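Local coordinates for protein AlyQ (Persicobacter sp. CCB-QB2, PDB 5XNR) that probably cleaves alginate by beta-elimination, joining an alginate lyase domain to a CBM32 carbohydrate-binding module, at residues A148-D153 with E177-Y182; I163-G168 with E181-N186; K189-F194 with E381-D386. All coordinates share one frame; numbering follows the deposited sequence.

Interaction 1 (A148-D153 with E177-Y182). With K (potassium ion), chain C.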
loop_
_atom_site.group_PDB
_atom_site.type_symbol
_atom_site.label_atom_id
_atom_site.label_comp_id
_atom_site.label_asym_id
_atom_site.label_seq_id
_atom_site.Cartn_x
_atom_site.Cartn_y
_atom_site.Cartn_z
ATOM N N ALA A 148 -15.082 2.335 3.412
ATOM C CA ALA A 148 -15.630 1.441 2.411
ATOM C C ALA A 148 -16.015 0.100 3.060
ATOM O O ALA A 148 -15.302 -0.405 3.931
ATOM C CB ALA A 148 -14.630 1.264 1.295
ATOM N N GLN A 149 -17.169 -0.438 2.662
ATOM C CA GLN A 149 -17.626 -1.762 3.109
ATOM C C GLN A 149 -17.638 -2.719 1.915
ATOM O O GLN A 149 -17.240 -3.864 2.051
ATOM C CB GLN A 149 -19.020 -1.707 3.766
ATOM C CG GLN A 149 -18.998 -1.552 5.290
ATOM C CD GLN A 149 -18.111 -2.544 6.028
ATOM O OE1 GLN A 149 -17.850 -3.668 5.576
ATOM N NE2 GLN A 149 -17.630 -2.141 7.200
ATOM N N ILE A 150 -18.138 -2.256 0.778
ATOM C CA ILE A 150 -18.206 -3.091 -0.435
ATOM C C ILE A 150 -17.468 -2.395 -1.592
ATOM O O ILE A 150 -17.310 -1.173 -1.618
ATOM C CB ILE A 150 -19.662 -3.452 -0.805
ATOM C CG1 ILE A 150 -20.526 -2.232 -1.139
ATOM C CG2 ILE A 150 -20.309 -4.314 0.276
ATOM C CD1 ILE A 150 -21.955 -2.587 -1.585
ATOM N N PRO A 151 -17.007 -3.170 -2.578
ATOM C CA PRO A 151 -16.189 -2.537 -3.617
ATOM C C PRO A 151 -16.888 -1.367 -4.336
ATOM O O PRO A 151 -16.214 -0.369 -4.657
ATOM C CB PRO A 151 -15.898 -3.667 -4.603
ATOM C CG PRO A 151 -16.101 -4.918 -3.783
ATOM C CD PRO A 151 -17.271 -4.574 -2.891
ATOM N N SER A 152 -18.205 -1.456 -4.571
ATOM C CA SER A 152 -18.927 -0.353 -5.251
ATOM C C SER A 152 -18.792 0.966 -4.477
ATOM O O SER A 152 -19.026 2.017 -5.030
ATOM C CB SER A 152 -20.385 -0.699 -5.509
ATOM O OG SER A 152 -21.193 -0.541 -4.354
ATOM N N ASP A 153 -18.420 0.937 -3.207
ATOM C CA ASP A 153 -18.339 2.168 -2.411
ATOM C C ASP A 153 -17.177 3.045 -2.880
ATOM O O ASP A 153 -17.258 4.256 -2.771
ATOM C CB ASP A 153 -18.153 1.877 -0.923
ATOM C CG ASP A 153 -19.394 1.320 -0.252
ATOM O OD1 ASP A 153 -20.502 1.503 -0.790
ATOM O OD2 ASP A 153 -19.234 0.720 0.811
ATOM N N GLU A 177 -22.783 -4.764 -4.988
ATOM C CA GLU A 177 -22.338 -6.191 -4.952
ATOM C C GLU A 177 -21.515 -6.439 -3.692
ATOM O O GLU A 177 -20.825 -5.519 -3.207
ATOM C CB GLU A 177 -21.483 -6.578 -6.161
ATOM C CG GLU A 177 -22.301 -6.949 -7.379
ATOM C CD GLU A 177 -23.170 -8.191 -7.245
ATOM O OE1 GLU A 177 -22.647 -9.253 -6.870
ATOM O OE2 GLU A 177 -24.368 -8.100 -7.544
ATOM N N ALA A 178 -21.610 -7.671 -3.178
ATOM C CA ALA A 178 -20.869 -8.067 -1.985
ATOM C C ALA A 178 -19.395 -8.292 -2.348
ATOM O O ALA A 178 -19.055 -8.533 -3.499
ATOM C CB ALA A 178 -21.464 -9.310 -1.372
ATOM N N ASN A 179 -18.540 -8.185 -1.344
ATOM C CA ASN A 179 -17.156 -8.577 -1.489
ATOM C C ASN A 179 -17.098 -10.060 -1.867
ATOM O O ASN A 179 -17.811 -10.850 -1.267
ATOM C CB ASN A 179 -16.378 -8.406 -0.185
ATOM C CG ASN A 179 -16.290 -6.968 0.253
ATOM O OD1 ASN A 179 -15.469 -6.216 -0.274
ATOM N ND2 ASN A 179 -17.127 -6.587 1.203
ATOM N N ASN A 180 -16.229 -10.415 -2.814
ATOM C CA ASN A 180 -15.985 -11.830 -3.174
ATOM C C ASN A 180 -14.463 -12.108 -3.211
ATOM O O ASN A 180 -13.634 -11.220 -2.927
ATOM C CB ASN A 180 -16.772 -12.206 -4.441
ATOM C CG ASN A 180 -16.322 -11.490 -5.697
ATOM O OD1 ASN A 180 -15.186 -11.650 -6.130
ATOM N ND2 ASN A 180 -17.219 -10.736 -6.311
ATOM N N GLU A 181 -14.077 -13.339 -3.558
ATOM C CA GLU A 181 -12.669 -13.764 -3.456
ATOM C C GLU A 181 -11.836 -13.140 -4.578
ATOM O O GLU A 181 -10.636 -13.196 -4.518
ATOM C CB GLU A 181 -12.521 -15.285 -3.552
ATOM C CG GLU A 181 -12.794 -15.825 -4.958
ATOM C CD GLU A 181 -12.643 -17.326 -5.161
ATOM O OE1 GLU A 181 -11.570 -17.841 -4.796
ATOM O OE2 GLU A 181 -13.595 -17.964 -5.736
ATOM N N TYR A 182 -12.480 -12.602 -5.596
ATOM C CA TYR A 182 -11.801 -11.990 -6.743
ATOM C C TYR A 182 -11.809 -10.447 -6.652
ATOM O O TYR A 182 -10.904 -9.786 -7.187
ATOM C CB TYR A 182 -12.481 -12.451 -8.032
ATOM C CG TYR A 182 -12.521 -13.943 -8.261
ATOM C CD1 TYR A 182 -11.373 -14.710 -8.169
ATOM C CD2 TYR A 182 -13.688 -14.577 -8.645
ATOM C CE1 TYR A 182 -11.389 -16.074 -8.402
ATOM C CE2 TYR A 182 -13.725 -15.942 -8.899
ATOM C CZ TYR A 182 -12.567 -16.696 -8.780
ATOM O OH TYR A 182 -12.578 -18.042 -9.025
HETATM K K K C . -24.962 -7.770 -10.028
#
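The carbonyl oxygen Q149 O receives the amide nitrogen N179 ND2 at 2.9 Å. The bond is nearly straight (174° at the hydrogen), and the donor lies in the plane of the carbonyl while the acceptor lies in the plane of the amide. The other end of that amide is held too, since N179 OD1 accepts from the backbone N of V185; an asparagine suits a place that needs a donor and an acceptor on one short flat group, and the two bonds together fix its rotation. P151 sets CD 3.6 Å from N179 OD1, its stiff ring packed against the held amide. Beside it, I150 rests its branched side chain on a backbone carbonyl, with CB 3.4 Å from E177 O. The loop of I150 is shaped from within by D153, whose OD2 accepts from Q149 N at 3.0 Å through its anti lone pair and from I150 N at 3.2 Å from above the carboxylate plane. E177 turns the other way: its chain, bent at chi2 (-64°), brings OE2 to 2.6 Å from the potassium ion. The contact joins the loop leading to strand 161-164 to the loop leading to strand 183-185, beside a potassium site to which D171 and T173 also contribute.

Interaction 2 (I163-G168 with E181-N186)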
loop_
_atom_site.group_PDB
_atom_site.type_symbol
_atom_site.label_atom_id
_atom_site.label_comp_id
_atom_site.label_asym_id
_atom_site.label_seq_id
_atom_site.Cartn_x
_atom_site.Cartn_y
_atom_site.Cartn_z
ATOM N N ILE A 163 -17.436 -6.018 -14.536
ATOM C CA ILE A 163 -16.279 -6.814 -14.166
ATOM C C ILE A 163 -16.322 -8.177 -14.877
ATOM O O ILE A 163 -17.401 -8.737 -15.167
ATOM C CB ILE A 163 -16.205 -6.979 -12.642
ATOM C CG1 ILE A 163 -14.790 -7.334 -12.196
ATOM C CG2 ILE A 163 -17.222 -7.997 -12.128
ATOM C CD1 ILE A 163 -14.531 -7.032 -10.733
ATOM N N THR A 164 -15.115 -8.673 -15.172
ATOM C CA THR A 164 -14.901 -10.015 -15.645
ATOM C C THR A 164 -14.025 -10.739 -14.623
ATOM O O THR A 164 -12.982 -10.254 -14.236
ATOM C CB THR A 164 -14.288 -10.033 -17.052
ATOM O OG1 THR A 164 -15.193 -9.409 -17.965
ATOM C CG2 THR A 164 -14.012 -11.434 -17.550
ATOM N N TYR A 165 -14.473 -11.904 -14.187
ATOM C CA TYR A 165 -13.820 -12.613 -13.112
ATOM C C TYR A 165 -12.941 -13.706 -13.732
ATOM O O TYR A 165 -13.104 -14.046 -14.895
ATOM C CB TYR A 165 -14.861 -13.197 -12.138
ATOM C CG TYR A 165 -15.633 -12.209 -11.293
ATOM C CD1 TYR A 165 -15.006 -11.490 -10.283
ATOM C CD2 TYR A 165 -16.989 -11.988 -11.500
ATOM C CE1 TYR A 165 -15.699 -10.573 -9.503
ATOM C CE2 TYR A 165 -17.706 -11.091 -10.718
ATOM C CZ TYR A 165 -17.053 -10.365 -9.730
ATOM O OH TYR A 165 -17.737 -9.468 -8.958
ATOM N N PRO A 166 -12.040 -14.284 -12.936
ATOM C CA PRO A 166 -11.196 -15.413 -13.312
ATOM C C PRO A 166 -11.934 -16.719 -13.619
ATOM O O PRO A 166 -11.369 -17.563 -14.281
ATOM C CB PRO A 166 -10.329 -15.650 -12.072
ATOM C CG PRO A 166 -10.171 -14.262 -11.499
ATOM C CD PRO A 166 -11.575 -13.720 -11.657
ATOM N N ASP A 167 -13.142 -16.878 -13.095
ATOM C CA ASP A 167 -13.974 -18.055 -13.312
ATOM C C ASP A 167 -14.751 -17.913 -14.634
ATOM O O ASP A 167 -15.541 -18.784 -14.984
ATOM C CB ASP A 167 -14.894 -18.304 -12.109
ATOM C CG ASP A 167 -16.085 -17.356 -11.976
ATOM O OD1 ASP A 167 -16.303 -16.519 -12.893
ATOM O OD2 ASP A 167 -16.807 -17.480 -10.954
ATOM N N GLY A 168 -14.519 -16.838 -15.379
ATOM C CA GLY A 168 -15.107 -16.688 -16.701
ATOM C C GLY A 168 -16.428 -15.946 -16.664
ATOM O O GLY A 168 -16.904 -15.543 -17.718
ATOM N N GLU A 181 -14.077 -13.339 -3.558
ATOM C CA GLU A 181 -12.669 -13.764 -3.456
ATOM C C GLU A 181 -11.836 -13.140 -4.578
ATOM O O GLU A 181 -10.636 -13.196 -4.518
ATOM C CB GLU A 181 -12.521 -15.285 -3.552
ATOM C CG GLU A 181 -12.794 -15.825 -4.958
ATOM C CD GLU A 181 -12.643 -17.326 -5.161
ATOM O OE1 GLU A 181 -11.570 -17.841 -4.796
ATOM O OE2 GLU A 181 -13.595 -17.964 -5.736
ATOM N N TYR A 182 -12.480 -12.602 -5.596
ATOM C CA TYR A 182 -11.801 -11.990 -6.743
ATOM C C TYR A 182 -11.809 -10.447 -6.652
ATOM O O TYR A 182 -10.904 -9.786 -7.187
ATOM C CB TYR A 182 -12.481 -12.451 -8.032
ATOM C CG TYR A 182 -12.521 -13.943 -8.261
ATOM C CD1 TYR A 182 -11.373 -14.710 -8.169
ATOM C CD2 TYR A 182 -13.688 -14.577 -8.645
ATOM C CE1 TYR A 182 -11.389 -16.074 -8.402
ATOM C CE2 TYR A 182 -13.725 -15.942 -8.899
ATOM C CZ TYR A 182 -12.567 -16.696 -8.780
ATOM O OH TYR A 182 -12.578 -18.042 -9.025
ATOM N N TRP A 183 -12.809 -9.872 -5.980
ATOM C CA TRP A 183 -13.026 -8.417 -5.912
ATOM C C TRP A 183 -13.557 -8.062 -4.523
ATOM O O TRP A 183 -14.736 -8.331 -4.249
ATOM C CB TRP A 183 -14.044 -8.007 -6.982
ATOM C CG TRP A 183 -14.228 -6.536 -7.201
ATOM C CD1 TRP A 183 -13.258 -5.580 -7.321
ATOM C CD2 TRP A 183 -15.472 -5.867 -7.449
ATOM N NE1 TRP A 183 -13.815 -4.362 -7.600
ATOM C CE2 TRP A 183 -15.174 -4.509 -7.689
ATOM C CE3 TRP A 183 -16.808 -6.281 -7.484
ATOM C CZ2 TRP A 183 -16.166 -3.563 -7.939
ATOM C CZ3 TRP A 183 -17.792 -5.342 -7.725
ATOM C CH2 TRP A 183 -17.469 -4.005 -7.966
ATOM N N PHE A 184 -12.719 -7.463 -3.679
ATOM C CA PHE A 184 -13.113 -7.146 -2.318
ATOM C C PHE A 184 -12.377 -5.916 -1.804
ATOM O O PHE A 184 -11.357 -5.548 -2.316
ATOM C CB PHE A 184 -12.795 -8.314 -1.381
ATOM C CG PHE A 184 -11.383 -8.827 -1.486
ATOM C CD1 PHE A 184 -11.026 -9.702 -2.496
ATOM C CD2 PHE A 184 -10.411 -8.411 -0.592
ATOM C CE1 PHE A 184 -9.730 -10.186 -2.598
ATOM C CE2 PHE A 184 -9.109 -8.892 -0.687
ATOM C CZ PHE A 184 -8.772 -9.785 -1.690
ATOM N N VAL A 185 -12.906 -5.351 -0.730
ATOM C CA VAL A 185 -12.315 -4.188 -0.067
ATOM C C VAL A 185 -11.159 -4.645 0.830
ATOM O O VAL A 185 -11.275 -5.616 1.565
ATOM C CB VAL A 185 -13.381 -3.404 0.726
ATOM C CG1 VAL A 185 -12.762 -2.261 1.522
ATOM C CG2 VAL A 185 -14.495 -2.884 -0.180
ATOM N N ASN A 186 -10.057 -3.919 0.806
ATOM C CA ASN A 186 -8.889 -4.294 1.630
ATOM C C ASN A 186 -9.216 -4.047 3.113
ATOM O O ASN A 186 -10.319 -3.614 3.466
ATOM C CB ASN A 186 -7.625 -3.533 1.208
ATOM C CG ASN A 186 -7.766 -2.033 1.351
ATOM O OD1 ASN A 186 -8.886 -1.527 1.467
ATOM N ND2 ASN A 186 -6.654 -1.316 1.322
#
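Y165 and Y182 mark the closest backbone approach, with their CA atoms 6.7 Å apart, which leaves the joining to side chains. Residues 163-164 end a strand that runs into a type I turn from Y165 to G168, closed by G168 N to Y165 O at 3.2 Å, whereas Y182 leads into strand 183-185. P166, a rigid ring well suited to a turn, slides along the Y182 ring and lays CD over one face, 3.6 Å from the centroid, in a CH-pi contact; E181 CG covers the opposite face. D167 comes to the edge of the same ring, its carboxylate plane 77° from the ring plane, while its OD1 is bonded to S169. Y165 sets CD1 at 3.5 Å from Y182 CB, meets W183 CB with its ring edge, and gives its hydroxyl a partner in N180. I163 sends CG1 anti to the backbone N (chi1 -159°), which carries CD1 over the five-membered ring of W183, 3.7 Å from its centroid. A slim aliphatic tip thereby meets a broad indole face. Strand 161-164 pairs with 211-217 in one sheet and strand 183-185 with 192-197 in another, and these aromatic contacts pack the two sheets together.

Interaction 3 (K189-F194 with E381-D386)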
loop_
_atom_site.group_PDB
_atom_site.type_symbol
_atom_site.label_atom_id
_atom_site.label_comp_id
_atom_site.label_asym_id
_atom_site.label_seq_id
_atom_site.Cartn_x
_atom_site.Cartn_y
_atom_site.Cartn_z
ATOM N N LYS A 189 -9.968 -0.422 4.224
ATOM C CA LYS A 189 -11.282 0.014 3.805
ATOM C C LYS A 189 -11.146 1.265 2.933
ATOM O O LYS A 189 -12.041 2.141 2.955
ATOM C CB LYS A 189 -12.185 0.312 5.009
ATOM C CG LYS A 189 -12.409 -0.832 5.992
ATOM C CD LYS A 189 -13.767 -0.768 6.684
ATOM C CE LYS A 189 -13.703 -0.854 8.196
ATOM N NZ LYS A 189 -13.735 -2.256 8.670
ATOM N N ASN A 190 -10.029 1.316 2.182
ATOM C CA ASN A 190 -9.690 2.462 1.336
ATOM C C ASN A 190 -9.376 2.027 -0.107
ATOM O O ASN A 190 -9.007 2.890 -0.912
ATOM C CB ASN A 190 -8.515 3.260 1.906
ATOM C CG ASN A 190 -7.251 2.448 2.105
ATOM O OD1 ASN A 190 -7.136 1.313 1.636
ATOM N ND2 ASN A 190 -6.283 3.035 2.793
ATOM N N ALA A 191 -9.507 0.743 -0.460
ATOM C CA ALA A 191 -9.156 0.316 -1.822
ATOM C C ALA A 191 -9.926 -0.952 -2.197
ATOM O O ALA A 191 -10.449 -1.616 -1.334
ATOM C CB ALA A 191 -7.676 0.087 -1.929
ATOM N N MET A 192 -10.018 -1.238 -3.492
ATOM C CA MET A 192 -10.613 -2.493 -3.979
ATOM C C MET A 192 -9.487 -3.369 -4.517
ATOM O O MET A 192 -8.497 -2.859 -5.057
ATOM C CB MET A 192 -11.661 -2.302 -5.078
ATOM C CG MET A 192 -11.561 -0.995 -5.834
ATOM S SD MET A 192 -12.757 -0.879 -7.197
ATOM C CE MET A 192 -11.941 0.428 -8.112
ATOM N N VAL A 193 -9.661 -4.675 -4.330
ATOM C CA VAL A 193 -8.620 -5.623 -4.615
ATOM C C VAL A 193 -9.128 -6.553 -5.712
ATOM O O VAL A 193 -10.167 -7.166 -5.577
ATOM C CB VAL A 193 -8.232 -6.424 -3.365
ATOM C CG1 VAL A 193 -7.016 -7.274 -3.626
ATOM C CG2 VAL A 193 -8.011 -5.528 -2.165
ATOM N N PHE A 194 -8.357 -6.624 -6.780
ATOM C CA PHE A 194 -8.601 -7.507 -7.855
ATOM C C PHE A 194 -7.597 -8.668 -7.780
ATOM O O PHE A 194 -6.430 -8.501 -8.140
ATOM C CB PHE A 194 -8.440 -6.733 -9.164
ATOM C CG PHE A 194 -9.379 -5.574 -9.366
ATOM C CD1 PHE A 194 -9.066 -4.317 -8.886
ATOM C CD2 PHE A 194 -10.556 -5.732 -10.076
ATOM C CE1 PHE A 194 -9.911 -3.238 -9.112
ATOM C CE2 PHE A 194 -11.407 -4.657 -10.296
ATOM C CZ PHE A 194 -11.081 -3.408 -9.816
ATOM N N GLU A 381 -2.269 -9.847 -8.220
ATOM C CA GLU A 381 -3.137 -8.980 -7.447
ATOM C C GLU A 381 -2.772 -7.499 -7.639
ATOM O O GLU A 381 -1.613 -7.117 -7.700
ATOM C CB GLU A 381 -3.037 -9.350 -5.970
ATOM C CG GLU A 381 -3.963 -8.539 -5.077
ATOM C CD GLU A 381 -3.824 -8.869 -3.606
ATOM O OE1 GLU A 381 -4.532 -9.790 -3.134
ATOM O OE2 GLU A 381 -2.983 -8.237 -2.954
ATOM N N VAL A 382 -3.821 -6.682 -7.655
ATOM C CA VAL A 382 -3.772 -5.235 -7.893
ATOM C C VAL A 382 -4.760 -4.581 -6.927
ATOM O O VAL A 382 -5.919 -4.984 -6.848
ATOM C CB VAL A 382 -4.087 -4.872 -9.364
ATOM C CG1 VAL A 382 -4.209 -3.376 -9.601
ATOM C CG2 VAL A 382 -3.041 -5.433 -10.303
ATOM N N VAL A 383 -4.261 -3.592 -6.208
ATOM C CA VAL A 383 -5.015 -2.857 -5.213
ATOM C C VAL A 383 -5.201 -1.436 -5.751
ATOM O O VAL A 383 -4.202 -0.742 -5.969
ATOM C CB VAL A 383 -4.296 -2.822 -3.844
ATOM C CG1 VAL A 383 -5.196 -2.237 -2.776
ATOM C CG2 VAL A 383 -3.792 -4.187 -3.385
ATOM N N VAL A 384 -6.459 -1.018 -5.906
ATOM C CA VAL A 384 -6.799 0.279 -6.505
ATOM C C VAL A 384 -7.409 1.198 -5.440
ATOM O O VAL A 384 -8.489 0.934 -4.934
ATOM C CB VAL A 384 -7.768 0.124 -7.690
ATOM C CG1 VAL A 384 -8.187 1.476 -8.211
ATOM C CG2 VAL A 384 -7.167 -0.704 -8.802
ATOM N N TYR A 385 -6.709 2.289 -5.136
ATOM C CA TYR A 385 -7.133 3.204 -4.114
ATOM C C TYR A 385 -8.111 4.215 -4.721
ATOM O O TYR A 385 -9.088 4.584 -4.072
ATOM C CB TYR A 385 -5.906 3.852 -3.463
ATOM C CG TYR A 385 -5.032 2.881 -2.712
ATOM C CD1 TYR A 385 -4.056 2.138 -3.355
ATOM C CD2 TYR A 385 -5.215 2.652 -1.355
ATOM C CE1 TYR A 385 -3.288 1.209 -2.667
ATOM C CE2 TYR A 385 -4.450 1.730 -0.655
ATOM C CZ TYR A 385 -3.473 1.016 -1.313
ATOM O OH TYR A 385 -2.714 0.106 -0.635
ATOM N N ASP A 386 -7.862 4.659 -5.960
ATOM C CA ASP A 386 -8.683 5.686 -6.587
ATOM C C ASP A 386 -8.529 5.641 -8.103
ATOM O O ASP A 386 -7.558 5.162 -8.619
ATOM C CB ASP A 386 -8.267 7.059 -6.075
ATOM C CG ASP A 386 -9.256 8.183 -6.338
ATOM O OD1 ASP A 386 -10.478 7.927 -6.337
ATOM O OD2 ASP A 386 -8.786 9.316 -6.499
HETATM O O HOH W 1 -9.627 5.478 -1.459
#
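An antiparallel strand pair in the seven-stranded sheet of the lyase domain brings M192 opposite V384 and F194 opposite V382, both hydrogen-bonded pairs. V384 N reaches M192 O at 2.9 Å and F194 N reaches V382 O at the same length, both close to straight; the return bond from V382 N to F194 O is longer, 3.2 Å, and tilted from the carbonyl plane. M192, F194 and V384 share one face, where the apolar F194 CE1 touches V384 CG2 at 3.7 Å. On the face of V193 and V383, V193 CG1 lies against E381 CD at 3.6 Å; the extended glutamate salt-bridges R195 through OE1 and hydrogen-bonds T243 through OE2. A191 is small enough to sit over the Y385 ring, CB 3.9 Å from its centroid. N190 runs alongside that ring, OD1 3.6 Å from Y385 CE2, while N190 OD1 accepts from N186 ND2 and N190 ND2 donates to A144 O. With an alanine here, N186 ND2 and A144 O would probably lose these partners and a gap would open beside the tyrosine. A water spans N190 O and Y385 O just before strand 192-197 begins. That strand lies between 183-185 and 379-392; beyond 379-392 runs 233-244, whose K239 is faced by both Y385 and D386 in a classic beta bulge.

In the fold
The three contacts form a cluster in which each touches the other two, their centres 9 to 11 Å apart. Interactions 1 and 2 share E181 and Y182 and are joined by N179 OD1 to V185 N (2.7 Å), N180 ND2 to Y165 OH (3.0 Å) and the packing of P151 CB on W183 CE2 (3.3 Å). The 181-186 half of interaction 2 passes to interaction 3 within a single sheet, because strands 183-185 and 192-197 are neighbours, with F184 O bonded to V193 N at 2.8 Å and the W183 ring meeting F194. A148 N to K189 O (3.1 Å) ties interaction 1 to interaction 3 directly. E177 of interaction 1 supplies one ligand of the potassium ion, which lies about 7 Å from the side chain of Y165 and about 14 Å from that of F194.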